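Pyridine nucleotide-disulphide oxidoreductase dimerisation region (Escherichia coli BL21, PDB 6KYY) is a flavin-dependent disulfide reductase of the pyridine nucleotide-disulfide oxidoreductase family, probably involved in resistance to reactive chlorine species. Local coordinates at residues B[134-139]-B[257-262]; B[155-159]-B[180-184]; B[16-20]-B[45-49]. All blocks are in the same frame, centred on the assembly; numbering follows the deposited sequence.

Interaction 1. Residues B[134-139]-B[257-262]. With FAD (flavin-adenine dinucleotide), chain N.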
loop_
_atom_site.group_PDB
_atom_site.type_symbol
_atom_site.label_atom_id
_atom_site.label_comp_id
_atom_site.label_asym_id
_atom_site.label_seq_id
_atom_site.Cartn_x
_atom_site.Cartn_y
_atom_site.Cartn_z
ATOM N N THR B 134 -16.250 19.658 -17.499
ATOM C CA THR B 134 -15.123 20.461 -17.953
ATOM C C THR B 134 -14.007 20.590 -16.924
ATOM O O THR B 134 -12.915 21.046 -17.278
ATOM C CB THR B 134 -15.595 21.863 -18.356
ATOM O OG1 THR B 134 -16.368 22.434 -17.294
ATOM C CG2 THR B 134 -16.443 21.794 -19.615
ATOM N N GLY B 135 -14.246 20.211 -15.670
ATOM C CA GLY B 135 -13.179 20.282 -14.691
ATOM C C GLY B 135 -12.886 21.707 -14.247
ATOM O O GLY B 135 -13.736 22.601 -14.313
ATOM N N ALA B 136 -11.655 21.918 -13.794
ATOM C CA ALA B 136 -11.229 23.177 -13.199
ATOM C C ALA B 136 -10.078 23.783 -14.000
ATOM O O ALA B 136 -9.645 23.246 -15.023
ATOM C CB ALA B 136 -10.822 22.972 -11.738
ATOM N N GLN B 137 -9.585 24.921 -13.512
ATOM C CA GLN B 137 -8.469 25.625 -14.128
ATOM C C GLN B 137 -7.686 26.347 -13.040
ATOM O O GLN B 137 -8.189 26.579 -11.937
ATOM C CB GLN B 137 -8.946 26.616 -15.196
ATOM C CG GLN B 137 -9.587 27.873 -14.629
ATOM C CD GLN B 137 -10.490 28.571 -15.626
ATOM O OE1 GLN B 137 -10.144 28.715 -16.798
ATOM N NE2 GLN B 137 -11.655 29.009 -15.164
ATOM N N THR B 138 -6.447 26.707 -13.366
ATOM C CA THR B 138 -5.570 27.347 -12.394
ATOM C C THR B 138 -6.100 28.722 -12.002
ATOM O O THR B 138 -6.531 29.507 -12.850
ATOM C CB THR B 138 -4.152 27.481 -12.959
ATOM O OG1 THR B 138 -3.639 26.184 -13.285
ATOM C CG2 THR B 138 -3.224 28.140 -11.945
ATOM N N VAL B 139 -6.079 29.001 -10.702
ATOM C CA VAL B 139 -6.385 30.328 -10.182
ATOM C C VAL B 139 -5.107 31.153 -10.204
ATOM O O VAL B 139 -4.061 30.706 -9.718
ATOM C CB VAL B 139 -6.965 30.244 -8.760
ATOM C CG1 VAL B 139 -6.930 31.607 -8.084
ATOM C CG2 VAL B 139 -8.382 29.702 -8.797
ATOM N N SER B 257 -1.975 28.145 -6.183
ATOM C CA SER B 257 -2.979 28.905 -5.451
ATOM C C SER B 257 -4.384 28.343 -5.650
ATOM O O SER B 257 -5.367 29.087 -5.621
ATOM C CB SER B 257 -2.930 30.377 -5.858
ATOM O OG SER B 257 -1.701 30.968 -5.471
ATOM N N GLY B 258 -4.490 27.035 -5.852
ATOM C CA GLY B 258 -5.774 26.379 -5.970
ATOM C C GLY B 258 -6.328 26.411 -7.384
ATOM O O GLY B 258 -5.899 27.180 -8.242
ATOM N N ARG B 259 -7.305 25.539 -7.619
ATOM C CA ARG B 259 -8.007 25.459 -8.890
ATOM C C ARG B 259 -9.477 25.795 -8.683
ATOM O O ARG B 259 -10.065 25.467 -7.648
ATOM C CB ARG B 259 -7.882 24.067 -9.515
ATOM C CG ARG B 259 -6.476 23.506 -9.512
ATOM C CD ARG B 259 -6.353 22.371 -10.508
ATOM N NE ARG B 259 -5.908 22.836 -11.818
ATOM C CZ ARG B 259 -6.376 22.376 -12.974
ATOM N NH1 ARG B 259 -7.310 21.433 -12.985
ATOM N NH2 ARG B 259 -5.912 22.860 -14.118
ATOM N N GLN B 260 -10.065 26.452 -9.676
ATOM C CA GLN B 260 -11.471 26.812 -9.628
ATOM C C GLN B 260 -12.173 26.303 -10.877
ATOM O O GLN B 260 -11.540 26.132 -11.924
ATOM C CB GLN B 260 -11.654 28.333 -9.506
ATOM C CG GLN B 260 -11.482 29.105 -10.802
ATOM C CD GLN B 260 -11.545 30.603 -10.590
ATOM O OE1 GLN B 260 -11.292 31.098 -9.490
ATOM N NE2 GLN B 260 -11.887 31.337 -11.643
ATOM N N PRO B 261 -13.476 26.033 -10.787
ATOM C CA PRO B 261 -14.206 25.497 -11.943
ATOM C C PRO B 261 -14.043 26.369 -13.179
ATOM O O PRO B 261 -13.994 27.598 -13.099
ATOM C CB PRO B 261 -15.659 25.475 -11.457
ATOM C CG PRO B 261 -15.548 25.321 -9.983
ATOM C CD PRO B 261 -14.313 26.071 -9.574
ATOM N N ALA B 262 -13.948 25.713 -14.333
ATOM C CA ALA B 262 -13.800 26.385 -15.622
ATOM C C ALA B 262 -15.163 26.390 -16.305
ATOM O O ALA B 262 -15.586 25.382 -16.879
ATOM C CB ALA B 262 -12.742 25.695 -16.478
HETATM P PA FAD N . -11.153 16.842 -15.805
HETATM O O1A FAD N . -10.603 18.110 -15.268
HETATM O O2A FAD N . -10.324 15.584 -15.522
HETATM O O5B FAD N . -11.408 16.963 -17.348
HETATM C C5B FAD N . -11.520 18.250 -17.990
HETATM C C4B FAD N . -11.460 18.051 -19.484
HETATM O O4B FAD N . -12.475 18.856 -20.128
HETATM C C3B FAD N . -10.128 18.421 -20.137
HETATM O O3B FAD N . -9.732 17.422 -21.068
HETATM C C2B FAD N . -10.431 19.758 -20.820
HETATM O O2B FAD N . -9.635 19.950 -21.984
HETATM C C1B FAD N . -11.896 19.568 -21.198
HETATM N N9A FAD N . -12.638 20.812 -21.385
HETATM C C8A FAD N . -12.652 21.903 -20.556
HETATM N N7A FAD N . -13.412 22.887 -20.978
HETATM C C5A FAD N . -13.933 22.409 -22.170
HETATM C C6A FAD N . -14.815 22.971 -23.114
HETATM N N6A FAD N . -15.350 24.190 -22.999
HETATM N N1A FAD N . -15.135 22.226 -24.196
HETATM C C2A FAD N . -14.604 21.007 -24.317
HETATM N N3A FAD N . -13.763 20.374 -23.495
HETATM C C4A FAD N . -13.466 21.132 -22.434
HETATM N N1 FAD N . -7.082 14.065 -7.626
HETATM C C2 FAD N . -6.968 12.961 -6.829
HETATM O O2 FAD N . -7.945 12.255 -6.557
HETATM N N3 FAD N . -5.732 12.614 -6.311
HETATM C C4 FAD N . -4.548 13.299 -6.501
HETATM O O4 FAD N . -3.507 12.884 -5.994
HETATM C C4X FAD N . -4.681 14.474 -7.345
HETATM N N5 FAD N . -3.609 15.162 -7.607
HETATM C C5X FAD N . -3.736 16.279 -8.417
HETATM C C6 FAD N . -2.599 17.038 -8.691
HETATM C C7 FAD N . -2.673 18.168 -9.499
HETATM C C7M FAD N . -1.424 18.964 -9.775
HETATM C C8 FAD N . -3.908 18.551 -10.045
HETATM C C8M FAD N . -4.021 19.768 -10.923
HETATM C C9 FAD N . -5.045 17.796 -9.772
HETATM C C9A FAD N . -4.967 16.667 -8.966
HETATM N N10 FAD N . -6.097 15.877 -8.676
HETATM C C10 FAD N . -5.991 14.773 -7.866
HETATM C "C1'" FAD N . -7.420 16.233 -9.210
HETATM C "C2'" FAD N . -7.751 15.531 -10.523
HETATM O "O2'" FAD N . -6.845 15.942 -11.547
HETATM C "C3'" FAD N . -9.177 15.895 -10.941
HETATM O "O3'" FAD N . -9.960 16.109 -9.772
HETATM C "C4'" FAD N . -9.865 14.846 -11.814
HETATM O "O4'" FAD N . -9.237 14.806 -13.096
HETATM C "C5'" FAD N . -11.352 15.093 -11.961
HETATM O "O5'" FAD N . -11.571 16.016 -13.048
HETATM P P FAD N . -12.968 16.112 -13.769
HETATM O O1P FAD N . -13.586 14.716 -13.882
HETATM O O2P FAD N . -13.828 17.114 -13.101
HETATM O O3P FAD N . -12.612 16.599 -15.236
#
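Q137 and Q260 form the middle of this short antiparallel pairing and exchange both backbone bonds, Q137 N to Q260 O at 2.8 Å and Q260 N to Q137 O at 2.9 Å. A262 N to G135 O and V139 N to G258 O carry the pairing on at the two ends. T134 OG1 stands between its backbone N and carbonyl carbon (chi1 52°) and donates to A262 O at 3.1 Å, while CG2 rests 3.5 Å from N7A of the FAD adenine. The two glutamine side chains share one face, and Q137 NE2 makes a weak bond to P261 O. V139 CG2 crosses the Q260 chain at about a right angle, 3.3 Å from OE1. R259 heads for the flavin. Its chain bends at chi3 (92°), leaving Q137 CA over one face of the guanidinium and the flavin methyl C8M over the other, with CD 3.5 Å from C8M. Farther out, T49 and I53 touch R259, and Q305 and R278 bond to its carbonyl O. Strand 136-138 follows the FAD-domain strand 130-132, and strand 259-261 follows strand 252-255 of the second nucleotide-binding domain; such a two-stranded connection is characteristic of this reductase family.

Interaction 2. Residues B[155-159]-B[180-184]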
loop_
_atom_site.group_PDB
_atom_site.type_symbol
_atom_site.label_atom_id
_atom_site.label_comp_id
_atom_site.label_asym_id
_atom_site.label_seq_id
_atom_site.Cartn_x
_atom_site.Cartn_y
_atom_site.Cartn_z
ATOM N N SER B 155 0.984 24.710 -12.545
ATOM C CA SER B 155 1.231 23.294 -12.287
ATOM C C SER B 155 1.471 22.539 -13.588
ATOM O O SER B 155 2.301 21.623 -13.643
ATOM C CB SER B 155 0.058 22.683 -11.518
ATOM O OG SER B 155 -0.025 21.282 -11.725
ATOM N N THR B 156 0.764 22.925 -14.652
ATOM C CA THR B 156 0.936 22.278 -15.948
ATOM C C THR B 156 2.312 22.567 -16.537
ATOM O O THR B 156 3.010 21.652 -16.985
ATOM C CB THR B 156 -0.162 22.739 -16.908
ATOM O OG1 THR B 156 -1.424 22.760 -16.227
ATOM C CG2 THR B 156 -0.240 21.818 -18.108
ATOM N N GLY B 157 2.717 23.838 -16.548
ATOM C CA GLY B 157 3.978 24.195 -17.174
ATOM C C GLY B 157 5.194 23.730 -16.400
ATOM O O GLY B 157 6.269 23.551 -16.981
ATOM N N LEU B 158 5.052 23.527 -15.088
ATOM C CA LEU B 158 6.200 23.107 -14.292
ATOM C C LEU B 158 6.568 21.653 -14.556
ATOM O O LEU B 158 7.745 21.287 -14.454
ATOM C CB LEU B 158 5.927 23.322 -12.805
ATOM C CG LEU B 158 7.186 23.282 -11.933
ATOM C CD1 LEU B 158 7.978 24.573 -12.075
ATOM C CD2 LEU B 158 6.845 23.012 -10.477
ATOM N N LEU B 159 5.591 20.814 -14.895
ATOM C CA LEU B 159 5.862 19.414 -15.192
ATOM C C LEU B 159 6.512 19.212 -16.555
ATOM O O LEU B 159 6.863 18.076 -16.892
ATOM C CB LEU B 159 4.569 18.599 -15.112
ATOM C CG LEU B 159 3.944 18.487 -13.721
ATOM C CD1 LEU B 159 2.667 17.664 -13.763
ATOM C CD2 LEU B 159 4.935 17.889 -12.741
ATOM N N PHE B 180 4.552 19.402 -4.583
ATOM C CA PHE B 180 5.667 19.822 -5.421
ATOM C C PHE B 180 6.896 20.192 -4.604
ATOM O O PHE B 180 8.011 20.150 -5.134
ATOM C CB PHE B 180 5.247 21.005 -6.294
ATOM C CG PHE B 180 4.600 20.601 -7.585
ATOM C CD1 PHE B 180 5.360 20.092 -8.622
ATOM C CD2 PHE B 180 3.233 20.727 -7.760
ATOM C CE1 PHE B 180 4.771 19.718 -9.811
ATOM C CE2 PHE B 180 2.636 20.354 -8.948
ATOM C CZ PHE B 180 3.407 19.849 -9.976
ATOM N N ALA B 181 6.719 20.555 -3.332
ATOM C CA ALA B 181 7.863 20.884 -2.489
ATOM C C ALA B 181 8.763 19.671 -2.293
ATOM O O ALA B 181 9.974 19.735 -2.537
ATOM C CB ALA B 181 7.384 21.427 -1.143
ATOM N N SER B 182 8.186 18.547 -1.858
ATOM C CA SER B 182 8.984 17.343 -1.644
ATOM C C SER B 182 9.528 16.796 -2.957
ATOM O O SER B 182 10.674 16.338 -3.013
ATOM C CB SER B 182 8.153 16.276 -0.931
ATOM O OG SER B 182 7.270 16.851 0.014
ATOM N N MET B 183 8.722 16.837 -4.021
ATOM C CA MET B 183 9.128 16.231 -5.286
ATOM C C MET B 183 10.401 16.868 -5.829
ATOM O O MET B 183 11.316 16.164 -6.272
ATOM C CB MET B 183 8.000 16.344 -6.311
ATOM C CG MET B 183 8.365 15.799 -7.683
ATOM S SD MET B 183 7.555 16.682 -9.027
ATOM C CE MET B 183 5.846 16.262 -8.710
ATOM N N PHE B 184 10.481 18.198 -5.801
ATOM C CA PHE B 184 11.661 18.867 -6.334
ATOM C C PHE B 184 12.802 18.901 -5.326
ATOM O O PHE B 184 13.972 18.849 -5.722
ATOM C CB PHE B 184 11.295 20.279 -6.794
ATOM C CG PHE B 184 10.639 20.318 -8.147
ATOM C CD1 PHE B 184 9.315 19.935 -8.302
ATOM C CD2 PHE B 184 11.348 20.725 -9.265
ATOM C CE1 PHE B 184 8.710 19.962 -9.545
ATOM C CE2 PHE B 184 10.748 20.755 -10.512
ATOM C CZ PHE B 184 9.428 20.374 -10.651
#
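L158 reaches with one methyl into the groove between F180 and F184, two rings set one helical turn apart. That methyl, CD2, lies 3.8 Å from F180 CD1 and 3.7 Å from F184 CE1, approaching both rings obliquely. L158 and F184 come at each other from opposite directions. The leucine gets there because CG stands anti to the backbone N (chi1 -164°), which carries the branch out from the weakly bonded helix 155-158. The groove itself is set by helix 175-186: F184 N bonds to F180 O, and F184 CD1 lies in the plane of the F180 ring, at its edge.

The F180 ring is itself a bump, pointing toward segment 155-159. L159 meets it at the rim, with CD2 in the ring plane and 3.5 Å from F180 CE1, the two side chains crossing at about a right angle. The same methyl also comes within 4.4 Å of M183 CE, a looser touch. S155 OG sits 4.0 Å from F180 CE2, at the far margin of the patch, and S155 also touches the FAD. No hydrogen bond crosses between the segments; the fit is one of apolar shape.

Beneath them runs the parallel sheet: L254 touches both L158 and F180, L168 lies against L158, and I170 against F180. M183 and L159 both meet L61 of helix 55-65. Helix 175-186 follows strand 167-171 through a glycine-rich turn, consistent with the Rossmann-type second nucleotide-binding domain of this family, whose sheet is covered here by aromatic and leucine side chains.

Interaction 3. Residues B[16-20]-B[45-49]. With FAD (flavin-adenine dinucleotide), chain N.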
loop_
_atom_site.group_PDB
_atom_site.type_symbol
_atom_site.label_atom_id
_atom_site.label_comp_id
_atom_site.label_asym_id
_atom_site.label_seq_id
_atom_site.Cartn_x
_atom_site.Cartn_y
_atom_site.Cartn_z
ATOM N N ILE B 16 -19.351 16.952 -22.176
ATOM C CA ILE B 16 -18.457 18.066 -22.470
ATOM C C ILE B 16 -17.178 17.931 -21.655
ATOM O O ILE B 16 -17.114 18.378 -20.504
ATOM C CB ILE B 16 -19.148 19.414 -22.195
ATOM C CG1 ILE B 16 -20.490 19.481 -22.927
ATOM C CG2 ILE B 16 -18.251 20.569 -22.612
ATOM C CD1 ILE B 16 -21.371 20.622 -22.477
ATOM N N GLY B 17 -16.152 17.323 -22.245
ATOM C CA GLY B 17 -14.886 17.140 -21.564
ATOM C C GLY B 17 -14.529 15.683 -21.363
ATOM O O GLY B 17 -15.411 14.842 -21.167
ATOM N N PHE B 18 -13.232 15.368 -21.412
ATOM C CA PHE B 18 -12.749 14.005 -21.227
ATOM C C PHE B 18 -12.441 13.683 -19.769
ATOM O O PHE B 18 -11.523 12.899 -19.494
ATOM C CB PHE B 18 -11.513 13.765 -22.096
ATOM C CG PHE B 18 -11.513 12.435 -22.798
ATOM C CD1 PHE B 18 -11.394 11.256 -22.080
ATOM C CD2 PHE B 18 -11.628 12.363 -24.177
ATOM C CE1 PHE B 18 -11.389 10.032 -22.721
ATOM C CE2 PHE B 18 -11.627 11.141 -24.825
ATOM C CZ PHE B 18 -11.507 9.975 -24.096
ATOM N N GLY B 19 -13.187 14.256 -18.830
ATOM C CA GLY B 19 -12.933 14.042 -17.422
ATOM C C GLY B 19 -13.185 12.608 -16.989
ATOM O O GLY B 19 -13.591 11.741 -17.765
ATOM N N LYS B 20 -12.934 12.363 -15.702
ATOM C CA LYS B 20 -13.089 11.017 -15.157
ATOM C C LYS B 20 -14.533 10.542 -15.262
ATOM O O LYS B 20 -14.800 9.423 -15.717
ATOM C CB LYS B 20 -12.618 10.984 -13.703
ATOM C CG LYS B 20 -12.636 9.597 -13.078
ATOM C CD LYS B 20 -11.916 8.589 -13.958
ATOM C CE LYS B 20 -11.741 7.258 -13.250
ATOM N NZ LYS B 20 -10.361 6.722 -13.421
ATOM N N MET B 45 -5.310 16.545 -24.099
ATOM C CA MET B 45 -6.083 16.327 -22.884
ATOM C C MET B 45 -6.971 15.094 -22.980
ATOM O O MET B 45 -7.876 14.931 -22.151
ATOM C CB MET B 45 -6.928 17.561 -22.564
ATOM C CG MET B 45 -6.139 18.703 -21.958
ATOM S SD MET B 45 -5.458 18.277 -20.346
ATOM C CE MET B 45 -6.380 19.396 -19.292
ATOM N N TYR B 46 -6.751 14.237 -23.975
ATOM C CA TYR B 46 -7.452 12.962 -24.037
ATOM C C TYR B 46 -7.181 12.170 -22.766
ATOM O O TYR B 46 -6.026 11.982 -22.372
ATOM C CB TYR B 46 -6.998 12.162 -25.259
ATOM C CG TYR B 46 -7.491 12.686 -26.590
ATOM C CD1 TYR B 46 -8.679 13.401 -26.688
ATOM C CD2 TYR B 46 -6.769 12.452 -27.755
ATOM C CE1 TYR B 46 -9.129 13.872 -27.909
ATOM C CE2 TYR B 46 -7.210 12.919 -28.978
ATOM C CZ TYR B 46 -8.390 13.628 -29.048
ATOM O OH TYR B 46 -8.827 14.091 -30.266
ATOM N N GLY B 47 -8.245 11.716 -22.112
ATOM C CA GLY B 47 -8.119 10.984 -20.874
ATOM C C GLY B 47 -8.374 11.795 -19.623
ATOM O O GLY B 47 -8.532 11.205 -18.547
ATOM N N GLY B 48 -8.407 13.117 -19.725
ATOM C CA GLY B 48 -8.783 13.971 -18.616
ATOM C C GLY B 48 -7.593 14.712 -18.028
ATOM O O GLY B 48 -6.444 14.553 -18.444
ATOM N N THR B 49 -7.913 15.535 -17.025
ATOM C CA THR B 49 -6.901 16.353 -16.362
ATOM C C THR B 49 -5.879 15.490 -15.626
ATOM O O THR B 49 -4.674 15.765 -15.671
ATOM C CB THR B 49 -7.583 17.326 -15.396
ATOM O OG1 THR B 49 -8.136 18.429 -16.128
ATOM C CG2 THR B 49 -6.603 17.852 -14.360
HETATM P PA FAD N . -11.153 16.842 -15.805
HETATM O O1A FAD N . -10.603 18.110 -15.268
HETATM O O2A FAD N . -10.324 15.584 -15.522
HETATM O O5B FAD N . -11.408 16.963 -17.348
HETATM C C5B FAD N . -11.520 18.250 -17.990
HETATM C C4B FAD N . -11.460 18.051 -19.484
HETATM O O4B FAD N . -12.475 18.856 -20.128
HETATM C C3B FAD N . -10.128 18.421 -20.137
HETATM O O3B FAD N . -9.732 17.422 -21.068
HETATM C C2B FAD N . -10.431 19.758 -20.820
HETATM O O2B FAD N . -9.635 19.950 -21.984
HETATM C C1B FAD N . -11.896 19.568 -21.198
HETATM N N9A FAD N . -12.638 20.812 -21.385
HETATM C C8A FAD N . -12.652 21.903 -20.556
HETATM N N7A FAD N . -13.412 22.887 -20.978
HETATM C C5A FAD N . -13.933 22.409 -22.170
HETATM C C6A FAD N . -14.815 22.971 -23.114
HETATM N N6A FAD N . -15.350 24.190 -22.999
HETATM N N1A FAD N . -15.135 22.226 -24.196
HETATM C C2A FAD N . -14.604 21.007 -24.317
HETATM N N3A FAD N . -13.763 20.374 -23.495
HETATM C C4A FAD N . -13.466 21.132 -22.434
HETATM N N1 FAD N . -7.082 14.065 -7.626
HETATM C C2 FAD N . -6.968 12.961 -6.829
HETATM O O2 FAD N . -7.945 12.255 -6.557
HETATM N N3 FAD N . -5.732 12.614 -6.311
HETATM C C4 FAD N . -4.548 13.299 -6.501
HETATM O O4 FAD N . -3.507 12.884 -5.994
HETATM C C4X FAD N . -4.681 14.474 -7.345
HETATM N N5 FAD N . -3.609 15.162 -7.607
HETATM C C5X FAD N . -3.736 16.279 -8.417
HETATM C C6 FAD N . -2.599 17.038 -8.691
HETATM C C7 FAD N . -2.673 18.168 -9.499
HETATM C C7M FAD N . -1.424 18.964 -9.775
HETATM C C8 FAD N . -3.908 18.551 -10.045
HETATM C C8M FAD N . -4.021 19.768 -10.923
HETATM C C9 FAD N . -5.045 17.796 -9.772
HETATM C C9A FAD N . -4.967 16.667 -8.966
HETATM N N10 FAD N . -6.097 15.877 -8.676
HETATM C C10 FAD N . -5.991 14.773 -7.866
HETATM C "C1'" FAD N . -7.420 16.233 -9.210
HETATM C "C2'" FAD N . -7.751 15.531 -10.523
HETATM O "O2'" FAD N . -6.845 15.942 -11.547
HETATM C "C3'" FAD N . -9.177 15.895 -10.941
HETATM O "O3'" FAD N . -9.960 16.109 -9.772
HETATM C "C4'" FAD N . -9.865 14.846 -11.814
HETATM O "O4'" FAD N . -9.237 14.806 -13.096
HETATM C "C5'" FAD N . -11.352 15.093 -11.961
HETATM O "O5'" FAD N . -11.571 16.016 -13.048
HETATM P P FAD N . -12.968 16.112 -13.769
HETATM O O1P FAD N . -13.586 14.716 -13.882
HETATM O O2P FAD N . -13.828 17.114 -13.101
HETATM O O3P FAD N . -12.612 16.599 -15.236
#
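F18 lays one face of its ring against the backbone of the turn M45-G48, with G47 N 3.2 Å from CD1 and displaced toward the ring's rim. Y46 CA lies over the same face, farther off. The segment leads up to this residue from I16, whose CG2 approaches N1A of the FAD adenine, and from G17, whose CA passes 3.3 Å from the ribose O4B. G17, at positive phi, brings its main chain close to the ribose.

At F18 the ring also meets the Y46 ring, CD2 to CD1 at 4.0 Å, the planes inclined obliquely at 58°. The F18 carbonyl O faces G48 CA at 3.1 Å, so the main chains come close without a hydrogen bond. The opposing turn is a type II beta turn, closed by G48 N to M45 O.

G19 follows, its CA 4.3 Å from that of G48. Both are N-caps, so two helices start close together at the pyrophosphate. K20 N then donates to FAD O1P at 3.0 Å, and from the other helix start T49 N donates to O2A at 2.8 Å. T49 OG1, turned anti to its carbonyl carbon (chi1 -78°), donates to O1A, so T49 grips the adenosine-side phosphate with two bonds. The helix starts would probably stabilise the phosphate charge.

G17 and G19 fit the Rossmann-type glycine-rich loop. This loop joins strand 10-16 to helix 20-31, and the turn opposite runs from strand 36-40 into helix 49-53; the F18 side chain also touches L38 of that strand and L93 of helix 71-94, and Y46 stacks on F90 of the same helix.

Overall arrangement
Interactions 1 and 3 share the FAD and touch each other, T134 CG2 lying 3.6 Å from I16 O, whereas interaction 2 reaches the cofactor through S155 and touches neither. Their chemistry follows their place. Interaction 1, partly buried, is mostly main-chain bonding where two domains connect. Interaction 2, buried, is apolar packing against the parallel sheet, about 17 Å from interaction 1 and 21 Å from interaction 3, centre to centre. Interaction 3, also buried, brings two loops together with no hydrogen bond between them; the bonds go to the diphosphate. In sequence, interaction 3 closes first; interaction 2 then falls between the two strands that interaction 1 pairs.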